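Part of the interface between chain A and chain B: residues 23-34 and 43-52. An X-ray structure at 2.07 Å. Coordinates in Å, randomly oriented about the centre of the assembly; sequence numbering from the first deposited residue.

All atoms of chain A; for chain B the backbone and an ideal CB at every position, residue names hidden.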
ATOM      1  N   LYS A  23      17.595  14.778   0.446  1.00 20.44           N
ATOM      2  CA  LYS A  23      18.668  14.184  -0.351  1.00 20.61           C
ATOM      3  C   LYS A  23      18.453  12.686  -0.604  1.00 20.72           C
ATOM      4  O   LYS A  23      18.985  12.133  -1.583  1.00 21.75           O
ATOM      5  CB  LYS A  23      20.043  14.422   0.291  1.00 20.28           C
ATOM      6  CG  LYS A  23      20.286  13.652   1.596  1.00 20.52           C
ATOM      7  CD  LYS A  23      21.713  13.764   2.061  1.00 22.64           C
ATOM      8  CE  LYS A  23      21.833  13.302   3.500  1.00 22.67           C
ATOM      9  NZ  LYS A  23      23.149  13.707   3.994  1.00 22.19           N
ATOM     10  N   ARG A  24      17.687  12.034   0.278  1.00 19.71           N
ATOM     11  CA  ARG A  24      17.523  10.585   0.256  1.00 19.52           C
ATOM     12  C   ARG A  24      16.546  10.112  -0.816  1.00 19.47           C
ATOM     13  O   ARG A  24      16.614   8.965  -1.277  1.00 18.78           O
ATOM     14  CB  ARG A  24      17.056  10.065   1.630  1.00 18.84           C
ATOM     15  CG  ARG A  24      18.141  10.135   2.706  1.00 18.77           C
ATOM     16  CD  ARG A  24      17.607   9.746   4.052  1.00 18.05           C
ATOM     17  NE  ARG A  24      16.442  10.551   4.411  1.00 17.97           N
ATOM     18  CZ  ARG A  24      15.671  10.332   5.470  1.00 17.77           C
ATOM     19  NH1 ARG A  24      15.954   9.340   6.317  1.00 17.52           N
ATOM     20  NH2 ARG A  24      14.629  11.122   5.688  1.00 16.81           N
ATOM     21  N   GLY A  25      15.659  11.013  -1.215  1.00 18.80           N
ATOM     22  CA  GLY A  25      14.491  10.654  -2.013  1.00 19.42           C
ATOM     23  C   GLY A  25      13.349  11.423  -1.419  1.00 18.67           C
ATOM     24  O   GLY A  25      13.443  12.638  -1.256  1.00 18.96           O
ATOM     25  N   PHE A  26      12.276  10.730  -1.054  1.00 19.25           N
ATOM     26  CA  PHE A  26      11.130  11.387  -0.414  1.00 18.58           C
ATOM     27  C   PHE A  26      10.295  10.452   0.448  1.00 19.06           C
ATOM     28  O   PHE A  26      10.391   9.238   0.328  1.00 18.24           O
ATOM     29  CB  PHE A  26      10.231  12.133  -1.433  1.00 18.66           C
ATOM     30  CG  PHE A  26       9.689  11.264  -2.551  1.00 19.55           C
ATOM     31  CD1 PHE A  26       8.507  10.527  -2.379  1.00 20.54           C
ATOM     32  CD2 PHE A  26      10.342  11.200  -3.787  1.00 17.98           C
ATOM     33  CE1 PHE A  26       7.993   9.731  -3.422  1.00 17.70           C
ATOM     34  CE2 PHE A  26       9.823  10.419  -4.831  1.00 17.17           C
ATOM     35  CZ  PHE A  26       8.658   9.693  -4.646  1.00 18.00           C
ATOM     36  N   PHE A  27       9.462  11.052   1.295  1.00 19.19           N
ATOM     37  CA  PHE A  27       8.589  10.328   2.217  1.00 19.89           C
ATOM     38  C   PHE A  27       7.183  10.911   2.217  1.00 19.40           C
ATOM     39  O   PHE A  27       7.000  12.124   2.069  1.00 20.24           O
ATOM     40  CB  PHE A  27       9.153  10.373   3.639  1.00 19.45           C
ATOM     41  CG  PHE A  27       8.351   9.564   4.636  1.00 21.10           C
ATOM     42  CD1 PHE A  27       8.646   8.222   4.866  1.00 22.80           C
ATOM     43  CD2 PHE A  27       7.307  10.151   5.349  1.00 23.18           C
ATOM     44  CE1 PHE A  27       7.909   7.482   5.759  1.00 23.41           C
ATOM     45  CE2 PHE A  27       6.569   9.408   6.260  1.00 22.18           C
ATOM     46  CZ  PHE A  27       6.880   8.073   6.460  1.00 22.63           C
ATOM     47  N   LEU A  28       6.195  10.041   2.391  1.00 19.19           N
ATOM     48  CA  LEU A  28       4.837  10.464   2.669  1.00 19.60           C
ATOM     49  C   LEU A  28       4.052   9.437   3.449  1.00 20.02           C
ATOM     50  O   LEU A  28       4.240   8.215   3.280  1.00 17.89           O
ATOM     51  CB  LEU A  28       4.059  10.767   1.376  1.00 19.52           C
ATOM     52  CG  LEU A  28       3.848   9.665   0.339  1.00 19.43           C
ATOM     53  CD1 LEU A  28       2.490   9.868  -0.282  1.00 21.45           C
ATOM     54  CD2 LEU A  28       4.957   9.685  -0.749  1.00 17.80           C
ATOM     55  N   GLU A  29       3.140   9.957   4.264  1.00 20.27           N
ATOM     56  CA  GLU A  29       2.045   9.170   4.803  1.00 21.39           C
ATOM     57  C   GLU A  29       0.967   9.087   3.734  1.00 21.40           C
ATOM     58  O   GLU A  29       0.440  10.110   3.275  1.00 21.18           O
ATOM     59  CB  GLU A  29       1.515   9.782   6.116  1.00 21.73           C
ATOM     60  CG  GLU A  29       2.608   9.924   7.160  1.00 23.11           C
ATOM     61  CD  GLU A  29       2.166  10.593   8.466  1.00 26.30           C
ATOM     62  OE1 GLU A  29       1.431  11.601   8.427  1.00 29.23           O
ATOM     63  OE2 GLU A  29       2.573  10.102   9.538  1.00 28.35           O
ATOM     64  N   VAL A  30       0.640   7.859   3.342  1.00 21.24           N
ATOM     65  CA  VAL A  30      -0.335   7.617   2.309  1.00 21.61           C
ATOM     66  C   VAL A  30      -1.764   7.597   2.901  1.00 22.94           C
ATOM     67  O   VAL A  30      -2.657   8.230   2.368  1.00 22.52           O
ATOM     68  CB  VAL A  30      -0.008   6.319   1.523  1.00 21.22           C
ATOM     69  CG1 VAL A  30      -1.039   6.049   0.429  1.00 20.79           C
ATOM     70  CG2 VAL A  30       1.423   6.386   0.949  1.00 19.22           C
ATOM     71  N   PHE A  31      -1.949   6.878   4.005  1.00 23.82           N
ATOM     72  CA  PHE A  31      -3.241   6.714   4.633  1.00 25.65           C
ATOM     73  C   PHE A  31      -3.038   6.677   6.142  1.00 25.47           C
ATOM     74  O   PHE A  31      -2.051   6.109   6.614  1.00 24.83           O
ATOM     75  CB  PHE A  31      -3.894   5.417   4.119  1.00 27.23           C
ATOM     76  CG  PHE A  31      -4.850   4.793   5.081  1.00 30.80           C
ATOM     77  CD1 PHE A  31      -6.159   5.230   5.155  1.00 35.01           C
ATOM     78  CD2 PHE A  31      -4.441   3.767   5.921  1.00 34.06           C
ATOM     79  CE1 PHE A  31      -7.050   4.661   6.040  1.00 35.46           C
ATOM     80  CE2 PHE A  31      -5.326   3.182   6.801  1.00 36.70           C
ATOM     81  CZ  PHE A  31      -6.633   3.640   6.872  1.00 36.85           C
ATOM     82  N   LYS A  32      -3.954   7.309   6.888  1.00 25.78           N
ATOM     83  CA  LYS A  32      -3.969   7.255   8.365  1.00 26.35           C
ATOM     84  C   LYS A  32      -5.394   7.116   8.867  1.00 26.70           C
ATOM     85  O   LYS A  32      -6.258   7.942   8.553  1.00 25.42           O
ATOM     86  CB  LYS A  32      -3.357   8.503   9.011  1.00 26.44           C
ATOM     87  CG  LYS A  32      -1.896   8.757   8.704  1.00 27.69           C
ATOM     88  CD  LYS A  32      -1.427  10.069   9.304  1.00 29.51           C
ATOM     89  CE  LYS A  32      -1.103   9.952  10.775  1.00 30.57           C
ATOM     90  NZ  LYS A  32      -0.287  11.136  11.200  1.00 34.04           N
ATOM     91  N   SER A  33      -5.622   6.070   9.655  1.00 27.90           N
ATOM     92  CA  SER A  33      -6.963   5.683  10.096  1.00 30.03           C
ATOM     93  C   SER A  33      -7.780   6.866  10.646  1.00 30.99           C
ATOM     94  O   SER A  33      -8.913   7.085  10.227  1.00 31.49           O
ATOM     95  CB  SER A  33      -6.870   4.569  11.144  1.00 30.19           C
ATOM     96  OG  SER A  33      -8.145   4.280  11.685  1.00 32.22           O
ATOM     97  N   GLU A  34      -7.181   7.624  11.560  1.00 31.83           N
ATOM     98  CA  GLU A  34      -7.850   8.731  12.230  1.00 33.41           C
ATOM     99  C   GLU A  34      -8.307   9.820  11.267  1.00 33.22           C
ATOM    100  O   GLU A  34      -9.449  10.258  11.331  1.00 33.53           O
ATOM    101  CB  GLU A  34      -6.921   9.318  13.296  1.00 34.02           C
ATOM    102  CG  GLU A  34      -7.488  10.513  14.052  1.00 37.78           C
ATOM    103  CD  GLU A  34      -6.867  10.659  15.426  1.00 42.57           C
ATOM    104  OE1 GLU A  34      -6.513  11.801  15.807  1.00 44.82           O
ATOM    105  OE2 GLU A  34      -6.724   9.621  16.118  1.00 44.61           O
TER
ATOM    106  N   UNK B  43      -5.048  -5.568  12.230  1.00 31.04           N
ATOM    107  CA  UNK B  43      -5.573  -4.490  11.393  1.00 30.56           C
ATOM    108  C   UNK B  43      -4.551  -3.402  10.996  1.00 28.73           C
ATOM    109  O   UNK B  43      -3.830  -2.890  11.843  1.00 28.67           O
ATOM    110  CB  UNK B  43      -6.739  -3.827  12.129  1.00 30.56           C
ATOM    111  N   UNK B  44      -4.511  -3.037   9.714  1.00 27.89           N
ATOM    112  CA  UNK B  44      -3.649  -1.929   9.240  1.00 26.27           C
ATOM    113  C   UNK B  44      -4.316  -0.554   9.444  1.00 25.47           C
ATOM    114  O   UNK B  44      -5.359  -0.273   8.863  1.00 25.73           O
ATOM    115  CB  UNK B  44      -3.315  -2.122   7.759  1.00 26.27           C
ATOM    116  N   UNK B  45      -3.712   0.283  10.281  1.00 24.39           N
ATOM    117  CA  UNK B  45      -4.246   1.613  10.593  1.00 24.34           C
ATOM    118  C   UNK B  45      -3.450   2.804  10.017  1.00 24.05           C
ATOM    119  O   UNK B  45      -3.836   3.976  10.201  1.00 23.71           O
ATOM    120  CB  UNK B  45      -4.319   1.763  12.114  1.00 24.34           C
ATOM    121  N   UNK B  46      -2.319   2.500   9.374  1.00 23.18           N
ATOM    122  CA  UNK B  46      -1.534   3.503   8.643  1.00 22.50           C
ATOM    123  C   UNK B  46      -0.688   2.843   7.530  1.00 21.83           C
ATOM    124  O   UNK B  46      -0.167   1.728   7.693  1.00 21.27           O
ATOM    125  CB  UNK B  46      -0.629   4.268   9.610  1.00 22.50           C
ATOM    126  N   UNK B  47      -0.574   3.531   6.396  1.00 21.67           N
ATOM    127  CA  UNK B  47       0.356   3.132   5.336  1.00 20.32           C
ATOM    128  C   UNK B  47       1.205   4.326   4.956  1.00 20.14           C
ATOM    129  O   UNK B  47       0.669   5.390   4.653  1.00 20.16           O
ATOM    130  CB  UNK B  47      -0.388   2.587   4.115  1.00 20.32           C
ATOM    131  N   UNK B  48       2.525   4.141   4.998  1.00 18.78           N
ATOM    132  CA  UNK B  48       3.481   5.124   4.511  1.00 18.76           C
ATOM    133  C   UNK B  48       4.204   4.645   3.267  1.00 18.79           C
ATOM    134  O   UNK B  48       4.118   3.465   2.891  1.00 18.81           O
ATOM    135  CB  UNK B  48       4.497   5.459   5.605  1.00 18.76           C
ATOM    136  N   UNK B  49       4.954   5.555   2.654  1.00 18.42           N
ATOM    137  CA  UNK B  49       5.716   5.252   1.443  1.00 18.94           C
ATOM    138  C   UNK B  49       6.976   6.100   1.410  1.00 17.88           C
ATOM    139  O   UNK B  49       6.939   7.284   1.746  1.00 17.65           O
ATOM    140  CB  UNK B  49       4.873   5.493   0.189  1.00 18.94           C
ATOM    141  N   UNK B  50       8.087   5.494   1.016  1.00 17.15           N
ATOM    142  CA  UNK B  50       9.294   6.263   0.785  1.00 17.45           C
ATOM    143  C   UNK B  50       9.894   5.900  -0.551  1.00 17.96           C
ATOM    144  O   UNK B  50       9.719   4.782  -1.038  1.00 17.81           O
ATOM    145  CB  UNK B  50      10.309   6.036   1.907  1.00 17.45           C
ATOM    146  N   UNK B  51      10.566   6.868  -1.162  1.00 17.40           N
ATOM    147  CA  UNK B  51      11.452   6.579  -2.251  1.00 17.78           C
ATOM    148  C   UNK B  51      12.841   6.849  -1.710  1.00 17.86           C
ATOM    149  O   UNK B  51      13.047   7.843  -1.005  1.00 18.20           O
ATOM    150  CB  UNK B  51      11.133   7.405  -3.499  1.00 17.78           C
ATOM    151  N   UNK B  52      13.781   5.964  -2.032  1.00 17.88           N
ATOM    152  CA  UNK B  52      15.175   6.062  -1.572  1.00 18.44           C
ATOM    153  C   UNK B  52      16.133   5.770  -2.706  1.00 18.67           C
ATOM    154  O   UNK B  52      16.010   4.754  -3.391  1.00 18.82           O
ATOM    155  CB  UNK B  52      15.434   5.101  -0.410  1.00 18.44           C
TER

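The strand of chain B that ends at 52 pairs antiparallel with A:25-32; as in any extended strand, side chains of chain B alternate, here between the face carrying A:Phe27, A:Glu29 and A:Lys32 and the face carrying A:Phe26, A:Leu28 and A:Phe31.

Position 43 has nothing of chain A within 5.5 Å of its ideal CB and accepts almost any residue; it is B:Asn43, which makes no contact with this stretch of chain A. Position 44 points sideways and is similarly undetermined, though an extended backbone favours beta-branched residues. It is B:Val44, whose carbonyl O lies at the edge of the A:Phe31 ring, 4.0 Å from CE2.

At position 45 the carbonyl O accepts a hydrogen bond from A:Ser33 N (2.8 Å), whatever the side chain. CA-to-CB points sideways and the ideal CB sits 3.9 Å from A:Ser33 CB, with room beyond it for small or large residues. B:Ile45 is found; its CB packs 3.8 Å from A:Ser33 CB.

Position 46 points to the face of A:Glu29 and A:Lys32, where a carboxylate and an ammonium form a salt bridge (A:Lys32 NZ to A:Glu29 OE1, 3.3 Å). A long side chain with a donor at its end suits it: glutamine, lysine or arginine. B:Gln46 extends with chi1 and chi2 both t, lays its CD 3.8 Å from A:Lys32 CG, and donates a weak hydrogen bond from NE2 to A:Glu29 OE2 (3.0 Å).

Position 47 marks a beta bulge: its carbonyl O receives both A:Val30 N (2.8 Å) and A:Phe31 N (3.1 Å), and its N donates to A:Phe31 O (3.0 Å). The ideal CB lies 4.6 Å from A:Val30 CB and 4.5 Å from A:Phe31 CB, so valine, threonine or isoleucine would fit. B:Thr47 brings CG2 to 4.5 Å from A:Val30 CB and OG1 to 4.3 Å from A:Phe31 CD2.

Position 48 has A:Phe27 CZ 3.6 Å from its ideal CB and the carboxylate of A:Glu29 farther along, favouring a medium-sized polar residue, preferably a donor. B:Asn48 sets ND2 at the edge of the A:Phe27 ring, 3.4 Å from CZ, and a water bridges ND2 (2.8 Å) to A:Glu29 OE2 (3.0 Å). Its OD1 accepts from B:Gln46 NE2 (2.8 Å).

Position 49 faces A:Phe26, A:Leu28 and A:Val30, an apolar surface for methionine, leucine or isoleucine. B:Met49 reaches along it: CB is 3.6 Å from A:Val30 CG2, SD 4.1 Å from A:Leu28 CD2 and CE 3.5 Å from A:Phe26 CE1.

At position 50 the ideal CB lies 3.6 Å from A:Phe26 O and 4.0 Å from A:Phe27 CD1; a small residue, alanine, serine or threonine, sits easily. B:Ser50 bonds through OG elsewhere in the structure.

Position 51 sets its ideal CB 3.5 Å from A:Phe26 CE2, inviting an apolar or aromatic residue. B:Phe51 places CB over that ring's face, 3.6 Å from the centroid; the two rings are near parallel but slid apart.

Position 52 points sideways, its ideal CB 4.1 Å from A:Arg24 O; small or polar residues, among others, would suit. B:Ser52 has its OG hydrogen-bonded elsewhere in the structure.

Chain B, residues 43-52: NVIQTNMSFS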
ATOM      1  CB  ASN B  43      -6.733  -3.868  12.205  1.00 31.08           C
ATOM      2  CG  ASN B  43      -7.551  -2.872  11.421  1.00 33.88           C
ATOM      3  OD1 ASN B  43      -7.891  -3.104  10.261  1.00 40.37           O
ATOM      4  ND2 ASN B  43      -7.896  -1.762  12.055  1.00 35.12           N
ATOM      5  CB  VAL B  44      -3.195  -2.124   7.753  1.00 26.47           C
ATOM      6  CG1 VAL B  44      -2.566  -0.814   7.171  1.00 25.08           C
ATOM      7  CG2 VAL B  44      -2.214  -3.280   7.647  1.00 25.18           C
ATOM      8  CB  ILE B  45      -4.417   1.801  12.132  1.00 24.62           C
ATOM      9  CG1 ILE B  45      -3.208   1.254  12.898  1.00 25.00           C
ATOM     10  CG2 ILE B  45      -5.681   1.067  12.615  1.00 25.94           C
ATOM     11  CD1 ILE B  45      -1.965   2.146  12.849  1.00 26.62           C
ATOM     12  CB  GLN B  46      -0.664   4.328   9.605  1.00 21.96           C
ATOM     13  CG  GLN B  46       0.187   5.408   8.902  1.00 22.50           C
ATOM     14  CD  GLN B  46       0.834   6.415   9.842  1.00 22.03           C
ATOM     15  OE1 GLN B  46       0.470   6.521  11.013  1.00 19.76           O
ATOM     16  NE2 GLN B  46       1.803   7.179   9.315  1.00 20.71           N
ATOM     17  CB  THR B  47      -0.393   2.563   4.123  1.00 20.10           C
ATOM     18  OG1 THR B  47      -1.131   1.416   4.548  1.00 20.95           O
ATOM     19  CG2 THR B  47       0.554   2.132   3.036  1.00 19.44           C
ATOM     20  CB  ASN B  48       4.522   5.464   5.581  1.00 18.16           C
ATOM     21  CG  ASN B  48       3.912   6.128   6.815  1.00 18.70           C
ATOM     22  OD1 ASN B  48       2.838   6.723   6.762  1.00 18.89           O
ATOM     23  ND2 ASN B  48       4.609   6.037   7.920  1.00 20.34           N
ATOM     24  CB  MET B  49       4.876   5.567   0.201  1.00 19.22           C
ATOM     25  CG  MET B  49       5.401   4.957  -1.087  1.00 22.80           C
ATOM     26  SD  MET B  49       4.982   5.974  -2.539  1.00 26.00           S
ATOM     27  CE  MET B  49       6.628   6.516  -2.977  1.00 25.48           C
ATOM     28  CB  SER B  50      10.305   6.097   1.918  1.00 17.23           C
ATOM     29  OG  SER B  50      10.812   4.765   2.007  1.00 18.71           O
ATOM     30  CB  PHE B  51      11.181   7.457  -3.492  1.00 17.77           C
ATOM     31  CG  PHE B  51      12.241   7.309  -4.562  1.00 17.69           C
ATOM     32  CD1 PHE B  51      12.250   6.193  -5.387  1.00 19.08           C
ATOM     33  CD2 PHE B  51      13.253   8.264  -4.704  1.00 16.87           C
ATOM     34  CE1 PHE B  51      13.258   6.012  -6.353  1.00 18.95           C
ATOM     35  CE2 PHE B  51      14.269   8.096  -5.660  1.00 18.57           C
ATOM     36  CZ  PHE B  51      14.267   6.962  -6.490  1.00 16.45           C
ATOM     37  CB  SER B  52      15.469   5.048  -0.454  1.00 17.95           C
ATOM     38  OG  SER B  52      14.590   5.225   0.625  1.00 19.02           O
TER
HETATM   39  O   HOH W   1       4.721   8.097   9.841  1.00 28.75           O
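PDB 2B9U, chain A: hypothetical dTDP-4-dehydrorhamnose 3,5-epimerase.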